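Local atomic coordinates of Glyoxalase/bleomycin resistance protein/dioxygenase (Sphaerobacter thermophilus, PDB entry 4HC5), a protein that belongs to the glyoxalase/bleomycin resistance/dioxygenase superfamily and may act as a dioxygenase, although its substrate is not established. Residues T18-D23 and G66-Y71. Sequence-based numbering, arbitrary orientation.
Sequences TIIVSD and GLPSWY
Ile20 and Gly66 pair in parallel at the ends of strands 13-20 and 62-66, neighbours in one of the two mixed sheets that this vicinal oxygen chelate (VOC) chain forms. Gly66 makes both backbone hydrogen bonds of the pairing, one as donor and one as acceptor: Gly66 N donates to Ile19 O (2.9 Å), and Val21 N to Gly66 O (2.8 Å), the latter straighter, at 167° about the hydrogen. Gly66 lies tightly here, its CA 3.4 Å above the plane of the Trp70 indole, offset toward the rim.

Beyond the bridge the chain turns into the 3-10 segment 68-70, which returns Tyr71 to the strand. Ile20 spreads its two branches over this turn. CG2, anti to the backbone N, packs on Pro68 CD at 3.5 Å as the two side chains run past each other in opposite directions, while CD1 meets Tyr71 CE2, also at 3.5 Å, obliquely to the phenol ring. Thr18 and Tyr71 reach toward one another tip to tip, CG2 to OH; the threonine hydroxyl is instead hydrogen-bonded to the carbonyl of Gly82 of the second subunit, which also packs on Tyr71, so this end of the contact adjoins the dimer interface.

Toward Ser22 and Asp23 the packing thins. Exposed Ser22 turns its hydroxyl to Asp124 and a glycerol probably taken up from the crystallisation liquor, and Asp23 caps Lys26 N at the start of helix 24-34. The side chains of Leu67 and Val21 are only loosely matched; the close approach is to the backbone carbonyl, Leu67 CD2 lying 3.3 Å from Val21 O.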
ATOM      1  N   THR A  18      -1.633   3.902  -2.333  1.00 15.84           N
ATOM      2  CA  THR A  18      -1.571   5.262  -2.821  1.00 16.03           C
ATOM      3  C   THR A  18      -0.608   6.132  -1.998  1.00 16.05           C
ATOM      4  O   THR A  18      -0.577   6.031  -0.758  1.00 19.56           O
ATOM      5  CB  THR A  18      -2.989   5.913  -2.812  1.00 17.13           C
ATOM      6  OG1 THR A  18      -3.891   5.085  -3.536  1.00 17.78           O
ATOM      7  CG2 THR A  18      -3.043   7.323  -3.430  1.00 17.53           C
ATOM      8  N   ILE A  19       0.121   6.957  -2.751  1.00 15.51           N
ATOM      9  CA  ILE A  19       0.899   8.041  -2.073  1.00 15.01           C
ATOM     10  C   ILE A  19       0.303   9.367  -2.608  1.00 15.20           C
ATOM     11  O   ILE A  19      -0.369   9.395  -3.613  1.00 17.41           O
ATOM     12  CB  ILE A  19       2.375   7.936  -2.286  1.00 17.55           C
ATOM     13  CG1 ILE A  19       2.744   8.055  -3.773  1.00 17.06           C
ATOM     14  CG2 ILE A  19       2.931   6.627  -1.684  1.00 18.43           C
ATOM     15  CD1 ILE A  19       4.246   8.247  -4.074  1.00 20.62           C
ATOM     16  N   ILE A  20       0.545  10.412  -1.881  1.00 14.90           N
ATOM     17  CA  ILE A  20       0.095  11.770  -2.234  1.00 14.69           C
ATOM     18  C   ILE A  20       1.304  12.579  -2.700  1.00 13.49           C
ATOM     19  O   ILE A  20       2.264  12.736  -1.966  1.00 15.01           O
ATOM     20  CB  ILE A  20      -0.633  12.399  -1.033  1.00 14.16           C
ATOM     21  CG1 ILE A  20      -1.703  11.484  -0.397  1.00 17.35           C
ATOM     22  CG2 ILE A  20      -1.289  13.743  -1.452  1.00 16.58           C
ATOM     23  CD1 ILE A  20      -2.861  11.066  -1.281  1.00 17.73           C
ATOM     24  N   VAL A  21       1.125  13.139  -3.883  1.00 13.95           N
ATOM     25  CA  VAL A  21       2.130  13.948  -4.540  1.00 15.56           C
ATOM     26  C   VAL A  21       1.548  15.322  -4.887  1.00 16.27           C
ATOM     27  O   VAL A  21       0.334  15.485  -4.886  1.00 16.42           O
ATOM     28  CB  VAL A  21       2.744  13.267  -5.789  1.00 15.12           C
ATOM     29  CG1 VAL A  21       3.392  11.901  -5.376  1.00 17.40           C
ATOM     30  CG2 VAL A  21       1.767  13.132  -6.921  1.00 16.94           C
ATOM     31  N   SER A  22       2.420  16.286  -5.197  1.00 16.97           N
ATOM     32  CA  SER A  22       1.921  17.636  -5.542  1.00 17.08           C
ATOM     33  C   SER A  22       1.684  17.828  -7.043  1.00 16.64           C
ATOM     34  O   SER A  22       0.940  18.729  -7.464  1.00 19.39           O
ATOM     35  CB  SER A  22       2.875  18.675  -5.042  1.00 18.36           C
ATOM     36  OG  SER A  22       4.189  18.513  -5.529  1.00 22.13           O
ATOM     37  N   ASP A  23       2.336  16.988  -7.860  1.00 17.33           N
ATOM     38  CA  ASP A  23       2.329  17.100  -9.299  1.00 17.89           C
ATOM     39  C   ASP A  23       2.524  15.720  -9.860  1.00 18.68           C
ATOM     40  O   ASP A  23       3.584  15.111  -9.762  1.00 18.29           O
ATOM     41  CB  ASP A  23       3.425  18.108  -9.738  1.00 21.28           C
ATOM     42  CG  ASP A  23       3.467  18.394 -11.189  1.00 25.52           C
ATOM     43  OD1 ASP A  23       3.412  17.451 -11.985  1.00 23.22           O
ATOM     44  OD2 ASP A  23       3.757  19.608 -11.570  1.00 31.27           O
ATOM     45  N   GLY A  66      -1.432   9.812  -6.238  1.00 15.55           N
ATOM     46  CA  GLY A  66      -2.631  10.593  -5.966  1.00 16.26           C
ATOM     47  C   GLY A  66      -2.312  12.075  -5.673  1.00 14.53           C
ATOM     48  O   GLY A  66      -1.173  12.433  -5.406  1.00 16.71           O
ATOM     49  N   LEU A  67      -3.343  12.900  -5.735  1.00 16.43           N
ATOM     50  CA  LEU A  67      -3.244  14.325  -5.399  1.00 15.44           C
ATOM     51  C   LEU A  67      -4.051  14.642  -4.159  1.00 17.47           C
ATOM     52  O   LEU A  67      -5.099  13.972  -3.952  1.00 17.45           O
ATOM     53  CB  LEU A  67      -3.742  15.223  -6.536  1.00 16.96           C
ATOM     54  CG  LEU A  67      -2.881  15.256  -7.819  1.00 17.16           C
ATOM     55  CD1 LEU A  67      -3.662  15.895  -8.960  1.00 18.95           C
ATOM     56  CD2 LEU A  67      -1.530  15.933  -7.580  1.00 19.58           C
ATOM     57  N   PRO A  68      -3.694  15.695  -3.400  1.00 15.95           N
ATOM     58  CA  PRO A  68      -4.543  16.074  -2.319  1.00 16.67           C
ATOM     59  C   PRO A  68      -5.993  16.278  -2.718  1.00 17.25           C
ATOM     60  O   PRO A  68      -6.949  15.989  -1.966  1.00 18.62           O
ATOM     61  CB  PRO A  68      -3.893  17.340  -1.804  1.00 16.27           C
ATOM     62  CG  PRO A  68      -2.457  17.171  -2.129  1.00 17.52           C
ATOM     63  CD  PRO A  68      -2.440  16.437  -3.427  1.00 15.05           C
ATOM     64  N   SER A  69      -6.178  16.800  -3.922  1.00 16.78           N
ATOM     65  CA  SER A  69      -7.541  17.050  -4.408  1.00 19.49           C
ATOM     66  C   SER A  69      -8.435  15.852  -4.602  1.00 20.96           C
ATOM     67  O   SER A  69      -9.641  15.999  -4.798  1.00 24.77           O
ATOM     68  CB  SER A  69      -7.501  17.824  -5.669  1.00 19.01           C
ATOM     69  OG  SER A  69      -6.808  17.160  -6.719  1.00 20.11           O
ATOM     70  N   TRP A  70      -7.821  14.682  -4.638  1.00 19.44           N
ATOM     71  CA  TRP A  70      -8.603  13.435  -4.676  1.00 21.12           C
ATOM     72  C   TRP A  70      -9.435  13.195  -3.434  1.00 22.64           C
ATOM     73  O   TRP A  70     -10.352  12.363  -3.461  1.00 24.28           O
ATOM     74  CB  TRP A  70      -7.716  12.184  -4.821  1.00 21.88           C
ATOM     75  CG  TRP A  70      -7.045  11.984  -6.170  1.00 22.38           C
ATOM     76  CD1 TRP A  70      -6.932  12.832  -7.234  1.00 21.86           C
ATOM     77  CD2 TRP A  70      -6.363  10.779  -6.572  1.00 20.32           C
ATOM     78  NE1 TRP A  70      -6.197  12.268  -8.227  1.00 20.59           N
ATOM     79  CE2 TRP A  70      -5.858  10.993  -7.875  1.00 23.63           C
ATOM     80  CE3 TRP A  70      -6.099   9.593  -5.933  1.00 21.13           C
ATOM     81  CZ2 TRP A  70      -5.175  10.008  -8.587  1.00 21.88           C
ATOM     82  CZ3 TRP A  70      -5.416   8.592  -6.665  1.00 21.26           C
ATOM     83  CH2 TRP A  70      -4.983   8.802  -7.957  1.00 24.41           C
ATOM     84  N   TYR A  71      -9.082  13.849  -2.335  1.00 20.28           N
ATOM     85  CA  TYR A  71      -9.560  13.504  -1.004  1.00 21.03           C
ATOM     86  C   TYR A  71     -10.277  14.639  -0.281  1.00 21.79           C
ATOM     87  O   TYR A  71     -10.058  15.780  -0.574  1.00 23.58           O
ATOM     88  CB  TYR A  71      -8.406  12.966  -0.150  1.00 21.12           C
ATOM     89  CG  TYR A  71      -7.830  11.702  -0.711  1.00 21.00           C
ATOM     90  CD1 TYR A  71      -8.416  10.497  -0.450  1.00 21.73           C
ATOM     91  CD2 TYR A  71      -6.733  11.719  -1.527  1.00 21.96           C
ATOM     92  CE1 TYR A  71      -7.917   9.334  -0.973  1.00 28.44           C
ATOM     93  CE2 TYR A  71      -6.229  10.557  -2.059  1.00 22.73           C
ATOM     94  CZ  TYR A  71      -6.837   9.373  -1.781  1.00 25.09           C
ATOM     95  OH  TYR A  71      -6.389   8.169  -2.272  1.00 27.64           O
TER